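Local coordinates for protein KLLA0E08119p (Kluyveromyces lactis, PDB 3VA7) that probably carboxylates urea to urea-1-carboxylate with biotin, ATP and hydrogencarbonate, and is here the carboxylase part of a longer urea-degrading enzyme, at residues V782-Q796 and S807-E821. Numbering follows the deposited sequence.
Sequences VPLSYGVARQLKESQ and SLLELSDDKILPKYE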
ATOM      1  N   VAL A 782      -4.320 -22.770  28.253  1.00 33.90           N
ATOM      2  CA  VAL A 782      -4.171 -22.933  29.674  1.00 34.27           C
ATOM      3  C   VAL A 782      -4.794 -21.661  30.306  1.00 34.85           C
ATOM      4  O   VAL A 782      -4.428 -20.529  29.944  1.00 34.95           O
ATOM      5  CB  VAL A 782      -2.653 -23.134  29.875  1.00 34.54           C
ATOM      6  CG1 VAL A 782      -2.006 -21.959  30.447  1.00 32.06           C
ATOM      7  CG2 VAL A 782      -2.368 -24.414  30.619  1.00 35.94           C
ATOM      8  N   PRO A 783      -5.810 -21.825  31.176  1.00 34.93           N
ATOM      9  CA  PRO A 783      -6.474 -20.642  31.763  1.00 34.32           C
ATOM     10  C   PRO A 783      -5.585 -19.863  32.723  1.00 34.87           C
ATOM     11  O   PRO A 783      -4.759 -20.416  33.473  1.00 35.33           O
ATOM     12  CB  PRO A 783      -7.669 -21.222  32.503  1.00 33.51           C
ATOM     13  CG  PRO A 783      -7.276 -22.609  32.780  1.00 34.88           C
ATOM     14  CD  PRO A 783      -6.293 -23.083  31.761  1.00 34.60           C
ATOM     15  N   LEU A 784      -5.748 -18.561  32.672  1.00 34.98           N
ATOM     16  CA  LEU A 784      -4.860 -17.648  33.325  1.00 34.36           C
ATOM     17  C   LEU A 784      -5.779 -16.493  33.790  1.00 35.28           C
ATOM     18  O   LEU A 784      -6.743 -16.100  33.051  1.00 33.46           O
ATOM     19  CB  LEU A 784      -3.842 -17.168  32.313  1.00 33.99           C
ATOM     20  CG  LEU A 784      -2.357 -17.520  32.350  1.00 32.82           C
ATOM     21  CD1 LEU A 784      -2.108 -18.992  32.457  1.00 32.03           C
ATOM     22  CD2 LEU A 784      -1.608 -16.865  31.162  1.00 29.09           C
ATOM     23  N   SER A 785      -5.520 -16.036  35.030  1.00 34.94           N
ATOM     24  CA  SER A 785      -6.196 -14.911  35.650  1.00 34.53           C
ATOM     25  C   SER A 785      -5.686 -13.617  35.035  1.00 34.79           C
ATOM     26  O   SER A 785      -4.530 -13.527  34.555  1.00 34.13           O
ATOM     27  CB  SER A 785      -5.887 -14.865  37.146  1.00 34.88           C
ATOM     28  OG  SER A 785      -4.532 -14.447  37.382  1.00 34.23           O
ATOM     29  N   TYR A 786      -6.528 -12.589  35.101  1.00 34.77           N
ATOM     30  CA  TYR A 786      -6.094 -11.273  34.672  1.00 34.45           C
ATOM     31  C   TYR A 786      -4.703 -10.920  35.252  1.00 35.22           C
ATOM     32  O   TYR A 786      -3.821 -10.447  34.523  1.00 35.68           O
ATOM     33  CB  TYR A 786      -7.165 -10.240  35.030  1.00 33.89           C
ATOM     34  CG  TYR A 786      -6.656  -8.836  34.844  1.00 34.03           C
ATOM     35  CD1 TYR A 786      -6.526  -8.261  33.537  1.00 27.11           C
ATOM     36  CD2 TYR A 786      -6.238  -8.073  35.971  1.00 28.94           C
ATOM     37  CE1 TYR A 786      -6.032  -6.953  33.365  1.00 24.41           C
ATOM     38  CE2 TYR A 786      -5.734  -6.781  35.788  1.00 30.25           C
ATOM     39  CZ  TYR A 786      -5.638  -6.232  34.493  1.00 29.82           C
ATOM     40  OH  TYR A 786      -5.119  -4.960  34.385  1.00 32.44           O
ATOM     41  N   GLY A 787      -4.494 -11.162  36.558  1.00 36.14           N
ATOM     42  CA  GLY A 787      -3.275 -10.712  37.244  1.00 35.27           C
ATOM     43  C   GLY A 787      -2.037 -11.460  36.756  1.00 35.89           C
ATOM     44  O   GLY A 787      -0.959 -10.885  36.474  1.00 36.02           O
ATOM     45  N   VAL A 788      -2.172 -12.771  36.654  1.00 35.27           N
ATOM     46  CA  VAL A 788      -1.050 -13.557  36.140  1.00 34.71           C
ATOM     47  C   VAL A 788      -0.659 -13.054  34.739  1.00 33.86           C
ATOM     48  O   VAL A 788       0.506 -12.923  34.428  1.00 34.40           O
ATOM     49  CB  VAL A 788      -1.366 -15.067  36.164  1.00 34.25           C
ATOM     50  CG1 VAL A 788      -0.348 -15.842  35.376  1.00 33.33           C
ATOM     51  CG2 VAL A 788      -1.380 -15.524  37.592  1.00 34.29           C
ATOM     52  N   ALA A 789      -1.656 -12.736  33.941  1.00 33.03           N
ATOM     53  CA  ALA A 789      -1.456 -12.277  32.604  1.00 33.32           C
ATOM     54  C   ALA A 789      -0.669 -10.959  32.579  1.00 33.89           C
ATOM     55  O   ALA A 789       0.192 -10.767  31.730  1.00 34.19           O
ATOM     56  CB  ALA A 789      -2.801 -12.133  31.948  1.00 33.24           C
ATOM     57  N   ARG A 790      -0.910 -10.083  33.553  1.00 35.03           N
ATOM     58  CA  ARG A 790      -0.158  -8.796  33.673  1.00 35.65           C
ATOM     59  C   ARG A 790       1.269  -9.022  34.094  1.00 36.41           C
ATOM     60  O   ARG A 790       2.187  -8.321  33.638  1.00 36.95           O
ATOM     61  CB  ARG A 790      -0.860  -7.835  34.631  1.00 34.74           C
ATOM     62  CG  ARG A 790      -2.312  -7.545  34.187  1.00 37.43           C
ATOM     63  CD  ARG A 790      -2.252  -6.732  32.924  1.00 41.19           C
ATOM     64  NE  ARG A 790      -1.416  -5.585  33.265  1.00 46.94           N
ATOM     65  CZ  ARG A 790      -0.792  -4.793  32.409  1.00 48.42           C
ATOM     66  NH1 ARG A 790      -0.890  -5.013  31.086  1.00 45.42           N
ATOM     67  NH2 ARG A 790      -0.055  -3.791  32.905  1.00 49.98           N
ATOM     68  N   GLN A 791       1.453 -10.033  34.946  1.00 37.42           N
ATOM     69  CA  GLN A 791       2.778 -10.364  35.511  1.00 37.88           C
ATOM     70  C   GLN A 791       3.723 -10.750  34.387  1.00 36.47           C
ATOM     71  O   GLN A 791       4.839 -10.200  34.304  1.00 36.47           O
ATOM     72  CB  GLN A 791       2.688 -11.508  36.552  1.00 38.45           C
ATOM     73  CG  GLN A 791       2.408 -11.077  37.995  1.00 42.25           C
ATOM     74  CD  GLN A 791       1.945 -12.242  38.890  1.00 47.29           C
ATOM     75  OE1 GLN A 791       0.868 -12.181  39.480  1.00 50.26           O
ATOM     76  NE2 GLN A 791       2.744 -13.314  38.965  1.00 47.75           N
ATOM     77  N   LEU A 792       3.274 -11.682  33.532  1.00 34.50           N
ATOM     78  CA  LEU A 792       4.081 -12.121  32.408  1.00 33.41           C
ATOM     79  C   LEU A 792       4.452 -10.893  31.568  1.00 33.14           C
ATOM     80  O   LEU A 792       5.616 -10.651  31.242  1.00 31.97           O
ATOM     81  CB  LEU A 792       3.303 -13.135  31.588  1.00 32.95           C
ATOM     82  CG  LEU A 792       3.001 -14.492  32.227  1.00 32.46           C
ATOM     83  CD1 LEU A 792       1.856 -15.249  31.552  1.00 29.87           C
ATOM     84  CD2 LEU A 792       4.241 -15.356  32.213  1.00 31.76           C
ATOM     85  N   LYS A 793       3.447 -10.087  31.266  1.00 33.12           N
ATOM     86  CA  LYS A 793       3.653  -8.959  30.393  1.00 34.04           C
ATOM     87  C   LYS A 793       4.694  -8.034  30.957  1.00 35.02           C
ATOM     88  O   LYS A 793       5.647  -7.691  30.262  1.00 36.01           O
ATOM     89  CB  LYS A 793       2.342  -8.191  30.214  1.00 34.26           C
ATOM     90  CG  LYS A 793       2.313  -7.327  29.009  1.00 32.31           C
ATOM     91  CD  LYS A 793       2.655  -5.907  29.362  1.00 31.67           C
ATOM     92  CE  LYS A 793       2.910  -5.143  28.072  1.00 31.78           C
ATOM     93  NZ  LYS A 793       2.880  -3.705  28.324  1.00 29.79           N
ATOM     94  N   GLU A 794       4.497  -7.618  32.211  1.00 36.04           N
ATOM     95  CA  GLU A 794       5.409  -6.694  32.882  1.00 37.44           C
ATOM     96  C   GLU A 794       6.829  -7.237  32.954  1.00 37.41           C
ATOM     97  O   GLU A 794       7.794  -6.472  32.832  1.00 37.44           O
ATOM     98  CB  GLU A 794       4.891  -6.311  34.265  1.00 38.48           C
ATOM     99  CG  GLU A 794       4.123  -4.986  34.276  1.00 43.75           C
ATOM    100  CD  GLU A 794       3.059  -4.897  35.394  1.00 53.80           C
ATOM    101  OE1 GLU A 794       2.309  -3.870  35.395  1.00 60.21           O
ATOM    102  OE2 GLU A 794       2.952  -5.821  36.261  1.00 53.40           O
ATOM    103  N   SER A 795       6.952  -8.556  33.114  1.00 36.72           N
ATOM    104  CA  SER A 795       8.247  -9.172  33.115  1.00 36.55           C
ATOM    105  C   SER A 795       8.921  -9.029  31.750  1.00 37.04           C
ATOM    106  O   SER A 795      10.146  -8.964  31.698  1.00 37.06           O
ATOM    107  CB  SER A 795       8.152 -10.638  33.493  1.00 36.35           C
ATOM    108  OG  SER A 795       8.277 -11.440  32.333  1.00 36.73           O
ATOM    109  N   GLN A 796       8.155  -8.993  30.650  1.00 36.64           N
ATOM    110  CA  GLN A 796       8.807  -8.836  29.356  1.00 36.84           C
ATOM    111  C   GLN A 796       9.310  -7.385  29.217  1.00 37.90           C
ATOM    112  O   GLN A 796      10.415  -7.120  28.727  1.00 37.81           O
ATOM    113  CB  GLN A 796       7.905  -9.263  28.190  1.00 36.98           C
ATOM    114  CG  GLN A 796       7.543 -10.770  28.154  1.00 35.25           C
ATOM    115  CD  GLN A 796       6.559 -11.179  27.029  1.00 35.10           C
ATOM    116  OE1 GLN A 796       6.180 -12.361  26.915  1.00 34.64           O
ATOM    117  NE2 GLN A 796       6.145 -10.216  26.203  1.00 35.72           N
ATOM    118  N   SER A 807      15.030 -11.620  34.982  1.00 45.86           N
ATOM    119  CA  SER A 807      13.786 -10.819  35.046  1.00 46.47           C
ATOM    120  C   SER A 807      12.584 -11.295  34.192  1.00 46.10           C
ATOM    121  O   SER A 807      11.509 -10.743  34.304  1.00 46.66           O
ATOM    122  CB  SER A 807      14.050  -9.307  34.914  1.00 46.39           C
ATOM    123  OG  SER A 807      14.672  -8.976  33.685  1.00 48.68           O
ATOM    124  N   LEU A 808      12.747 -12.366  33.427  1.00 45.79           N
ATOM    125  CA  LEU A 808      11.685 -12.886  32.582  1.00 45.55           C
ATOM    126  C   LEU A 808      10.915 -13.984  33.270  1.00 46.08           C
ATOM    127  O   LEU A 808      11.485 -14.994  33.662  1.00 46.67           O
ATOM    128  CB  LEU A 808      12.242 -13.435  31.242  1.00 45.47           C
ATOM    129  CG  LEU A 808      11.291 -14.196  30.271  1.00 44.93           C
ATOM    130  CD1 LEU A 808      10.360 -13.217  29.515  1.00 41.40           C
ATOM    131  CD2 LEU A 808      11.999 -15.152  29.293  1.00 39.03           C
ATOM    132  N   LEU A 809       9.607 -13.802  33.370  1.00 46.44           N
ATOM    133  CA  LEU A 809       8.728 -14.807  33.897  1.00 47.15           C
ATOM    134  C   LEU A 809       8.058 -15.533  32.764  1.00 47.07           C
ATOM    135  O   LEU A 809       7.769 -14.929  31.756  1.00 47.20           O
ATOM    136  CB  LEU A 809       7.667 -14.136  34.724  1.00 47.94           C
ATOM    137  CG  LEU A 809       7.976 -14.125  36.196  1.00 49.74           C
ATOM    138  CD1 LEU A 809       7.805 -12.695  36.691  1.00 54.49           C
ATOM    139  CD2 LEU A 809       7.000 -15.097  36.860  1.00 53.14           C
ATOM    140  N   GLU A 810       7.812 -16.826  32.949  1.00 47.07           N
ATOM    141  CA  GLU A 810       7.197 -17.656  31.939  1.00 47.50           C
ATOM    142  C   GLU A 810       6.191 -18.538  32.618  1.00 48.03           C
ATOM    143  O   GLU A 810       6.254 -18.739  33.834  1.00 48.77           O
ATOM    144  CB  GLU A 810       8.212 -18.518  31.191  1.00 47.09           C
ATOM    145  CG  GLU A 810       9.031 -17.770  30.139  1.00 48.97           C
ATOM    146  CD  GLU A 810       9.746 -18.711  29.161  1.00 52.29           C
ATOM    147  OE1 GLU A 810      10.688 -19.434  29.632  1.00 49.80           O
ATOM    148  OE2 GLU A 810       9.375 -18.699  27.936  1.00 51.21           O
ATOM    149  N   LEU A 811       5.245 -19.031  31.827  1.00 48.59           N
ATOM    150  CA  LEU A 811       4.285 -20.035  32.246  1.00 49.43           C
ATOM    151  C   LEU A 811       4.926 -21.097  33.160  1.00 50.84           C
ATOM    152  O   LEU A 811       6.038 -21.607  32.884  1.00 50.72           O
ATOM    153  CB  LEU A 811       3.713 -20.691  30.985  1.00 48.71           C
ATOM    154  CG  LEU A 811       2.208 -20.864  30.902  1.00 47.86           C
ATOM    155  CD1 LEU A 811       1.547 -19.545  31.212  1.00 47.42           C
ATOM    156  CD2 LEU A 811       1.748 -21.393  29.553  1.00 44.37           C
ATOM    157  N   SER A 812       4.241 -21.398  34.261  1.00 52.27           N
ATOM    158  CA  SER A 812       4.615 -22.513  35.142  1.00 54.42           C
ATOM    159  C   SER A 812       3.374 -22.903  35.914  1.00 55.54           C
ATOM    160  O   SER A 812       2.487 -22.063  36.094  1.00 55.53           O
ATOM    161  CB  SER A 812       5.758 -22.145  36.094  1.00 54.19           C
ATOM    162  OG  SER A 812       5.369 -21.101  36.968  1.00 55.88           O
ATOM    163  N   ASP A 813       3.297 -24.159  36.357  1.00 56.70           N
ATOM    164  CA  ASP A 813       2.047 -24.674  36.932  1.00 58.35           C
ATOM    165  C   ASP A 813       1.376 -23.829  37.998  1.00 57.97           C
ATOM    166  O   ASP A 813       0.151 -23.736  38.004  1.00 57.80           O
ATOM    167  CB  ASP A 813       2.211 -26.107  37.401  1.00 59.47           C
ATOM    168  CG  ASP A 813       2.659 -26.999  36.274  1.00 63.24           C
ATOM    169  OD1 ASP A 813       1.956 -26.995  35.233  1.00 64.49           O
ATOM    170  OD2 ASP A 813       3.737 -27.644  36.402  1.00 67.30           O
ATOM    171  N   ASP A 814       2.166 -23.194  38.865  1.00 57.65           N
ATOM    172  CA  ASP A 814       1.605 -22.356  39.931  1.00 57.30           C
ATOM    173  C   ASP A 814       1.069 -21.013  39.419  1.00 56.17           C
ATOM    174  O   ASP A 814       0.477 -20.230  40.174  1.00 56.24           O
ATOM    175  CB  ASP A 814       2.616 -22.149  41.074  1.00 58.04           C
ATOM    176  CG  ASP A 814       3.988 -21.697  40.578  1.00 61.27           C
ATOM    177  OD1 ASP A 814       4.779 -22.590  40.137  1.00 62.51           O
ATOM    178  OD2 ASP A 814       4.275 -20.457  40.658  1.00 64.27           O
ATOM    179  N   LYS A 815       1.277 -20.743  38.132  1.00 54.78           N
ATOM    180  CA  LYS A 815       0.687 -19.561  37.482  1.00 52.76           C
ATOM    181  C   LYS A 815      -0.725 -19.866  36.875  1.00 50.62           C
ATOM    182  O   LYS A 815      -1.472 -18.954  36.533  1.00 50.14           O
ATOM    183  CB  LYS A 815       1.663 -18.956  36.437  1.00 52.78           C
ATOM    184  CG  LYS A 815       3.025 -18.462  36.975  1.00 54.32           C
ATOM    185  CD  LYS A 815       2.987 -17.016  37.548  1.00 57.97           C
ATOM    186  CE  LYS A 815       2.603 -16.903  39.070  1.00 60.36           C
ATOM    187  NZ  LYS A 815       3.711 -16.467  40.006  1.00 57.65           N
ATOM    188  N   ILE A 816      -1.086 -21.136  36.772  1.00 48.09           N
ATOM    189  CA  ILE A 816      -2.272 -21.520  36.030  1.00 46.80           C
ATOM    190  C   ILE A 816      -3.490 -21.773  36.889  1.00 46.55           C
ATOM    191  O   ILE A 816      -3.429 -22.636  37.760  1.00 47.01           O
ATOM    192  CB  ILE A 816      -2.025 -22.805  35.220  1.00 46.38           C
ATOM    193  CG1 ILE A 816      -0.922 -22.572  34.196  1.00 45.96           C
ATOM    194  CG2 ILE A 816      -3.317 -23.302  34.578  1.00 45.31           C
ATOM    195  CD1 ILE A 816      -0.494 -23.817  33.431  1.00 45.48           C
ATOM    196  N   LEU A 817      -4.595 -21.062  36.610  1.00 45.55           N
ATOM    197  CA  LEU A 817      -5.918 -21.384  37.161  1.00 45.59           C
ATOM    198  C   LEU A 817      -6.285 -22.895  37.116  1.00 46.00           C
ATOM    199  O   LEU A 817      -6.025 -23.576  36.117  1.00 46.39           O
ATOM    200  CB  LEU A 817      -7.019 -20.549  36.486  1.00 44.98           C
ATOM    201  CG  LEU A 817      -7.216 -19.023  36.701  1.00 45.79           C
ATOM    202  CD1 LEU A 817      -8.519 -18.592  36.009  1.00 43.44           C
ATOM    203  CD2 LEU A 817      -7.191 -18.523  38.203  1.00 44.64           C
ATOM    204  N   PRO A 818      -6.866 -23.425  38.215  1.00 46.15           N
ATOM    205  CA  PRO A 818      -7.263 -24.848  38.311  1.00 46.33           C
ATOM    206  C   PRO A 818      -8.298 -25.262  37.280  1.00 46.24           C
ATOM    207  O   PRO A 818      -8.293 -26.400  36.814  1.00 46.44           O
ATOM    208  CB  PRO A 818      -7.879 -24.962  39.731  1.00 46.45           C
ATOM    209  CG  PRO A 818      -7.951 -23.539  40.284  1.00 46.17           C
ATOM    210  CD  PRO A 818      -6.908 -22.760  39.532  1.00 46.35           C
ATOM    211  N   LYS A 819      -9.189 -24.334  36.943  1.00 45.98           N
ATOM    212  CA  LYS A 819     -10.293 -24.569  36.007  1.00 45.08           C
ATOM    213  C   LYS A 819     -10.656 -23.245  35.290  1.00 43.87           C
ATOM    214  O   LYS A 819     -10.491 -22.158  35.823  1.00 43.41           O
ATOM    215  CB  LYS A 819     -11.490 -25.093  36.796  1.00 45.10           C
ATOM    216  CG  LYS A 819     -12.770 -25.270  36.008  1.00 48.93           C
ATOM    217  CD  LYS A 819     -13.827 -26.011  36.828  1.00 55.95           C
ATOM    218  CE  LYS A 819     -14.739 -26.878  35.933  1.00 58.93           C
ATOM    219  NZ  LYS A 819     -15.945 -26.153  35.430  1.00 61.17           N
ATOM    220  N   TYR A 820     -11.174 -23.327  34.080  1.00 43.00           N
ATOM    221  CA  TYR A 820     -11.620 -22.112  33.397  1.00 41.46           C
ATOM    222  C   TYR A 820     -12.582 -21.390  34.320  1.00 41.06           C
ATOM    223  O   TYR A 820     -13.331 -22.024  35.066  1.00 41.07           O
ATOM    224  CB  TYR A 820     -12.311 -22.433  32.059  1.00 40.32           C
ATOM    225  CG  TYR A 820     -13.501 -23.304  32.225  1.00 35.85           C
ATOM    226  CD1 TYR A 820     -14.742 -22.766  32.537  1.00 34.78           C
ATOM    227  CD2 TYR A 820     -13.394 -24.685  32.058  1.00 37.37           C
ATOM    228  CE1 TYR A 820     -15.892 -23.607  32.690  1.00 35.58           C
ATOM    229  CE2 TYR A 820     -14.511 -25.537  32.205  1.00 35.85           C
ATOM    230  CZ  TYR A 820     -15.749 -24.987  32.516  1.00 36.11           C
ATOM    231  OH  TYR A 820     -16.817 -25.835  32.673  1.00 39.29           O
ATOM    232  N   GLU A 821     -12.572 -20.071  34.251  1.00 39.69           N
ATOM    233  CA  GLU A 821     -13.469 -19.298  35.041  1.00 39.09           C
ATOM    234  C   GLU A 821     -14.568 -18.695  34.149  1.00 39.57           C
ATOM    235  O   GLU A 821     -14.508 -18.798  32.915  1.00 40.59           O
ATOM    236  CB  GLU A 821     -12.688 -18.236  35.782  1.00 38.12           C
ATOM    237  CG  GLU A 821     -12.168 -17.147  34.889  1.00 38.54           C
ATOM    238  CD  GLU A 821     -11.274 -16.157  35.610  1.00 41.70           C
ATOM    239  OE1 GLU A 821     -10.644 -15.337  34.900  1.00 39.46           O
ATOM    240  OE2 GLU A 821     -11.176 -16.201  36.879  1.00 43.70           O
TER
HETATM  241  O   HOH W   1      -9.133 -16.269  32.823  1.00 30.38           O
HETATM  242  O   HOH W   2      -3.765 -17.392  36.793  1.00 37.67           O
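Ser-795 takes Leu-809 N onto its OG at 2.9 Å, a nearly straight bond (171°) that pins the returning loop 807-821 to a helix of the carboxyltransferase domain. That loop, irregular apart from a 3-10 turn at 813-815, runs back along helix 786-802 toward strand 778-783 and so links this part of the domain to strand 824-828. While OG accepts from the loop, its own hydrogen goes back to the helix carbonyl Leu-792 O at 3.0 Å, which fixes the rotation of the hydroxyl. Replacing this serine by an alanine would remove OG, and Leu-809 N would probably be left without its acceptor and the loop less firmly tied to the helix. Beside it, Leu-792 lays CD2 against the Leu-809 carbonyl, its CG turned anti to the carbonyl carbon (chi1 -67°).

At the other end the contact is mostly apolar. Ile-816 CD1 meets Val-782 CG2, the two side chains crossing at about a right angle, while Leu-811 CD1 approaches Leu-784 CD1 at 3.9 Å. Leu-817 N makes a weak, bent bond to Pro-783 O (3.2 Å), and Leu-817 CG and CD1 lie against Ser-785 N and the carbonyl carbon of Leu-784. Both methyls of Val-788 rest near Lys-815 O, which also receives a hydrogen bond from a water bound to Ser-785 N.

Further out, Pro-783 also touches Phe-687 of helix 680-688 and Cys-669 of strand 662-669, and Arg-790, on the same helix as Ser-795, belongs to the sodium site with Glu-764 and Asp-845. Ser-785 caps this helix, its OG accepting from Val-788 N at 3.0 Å.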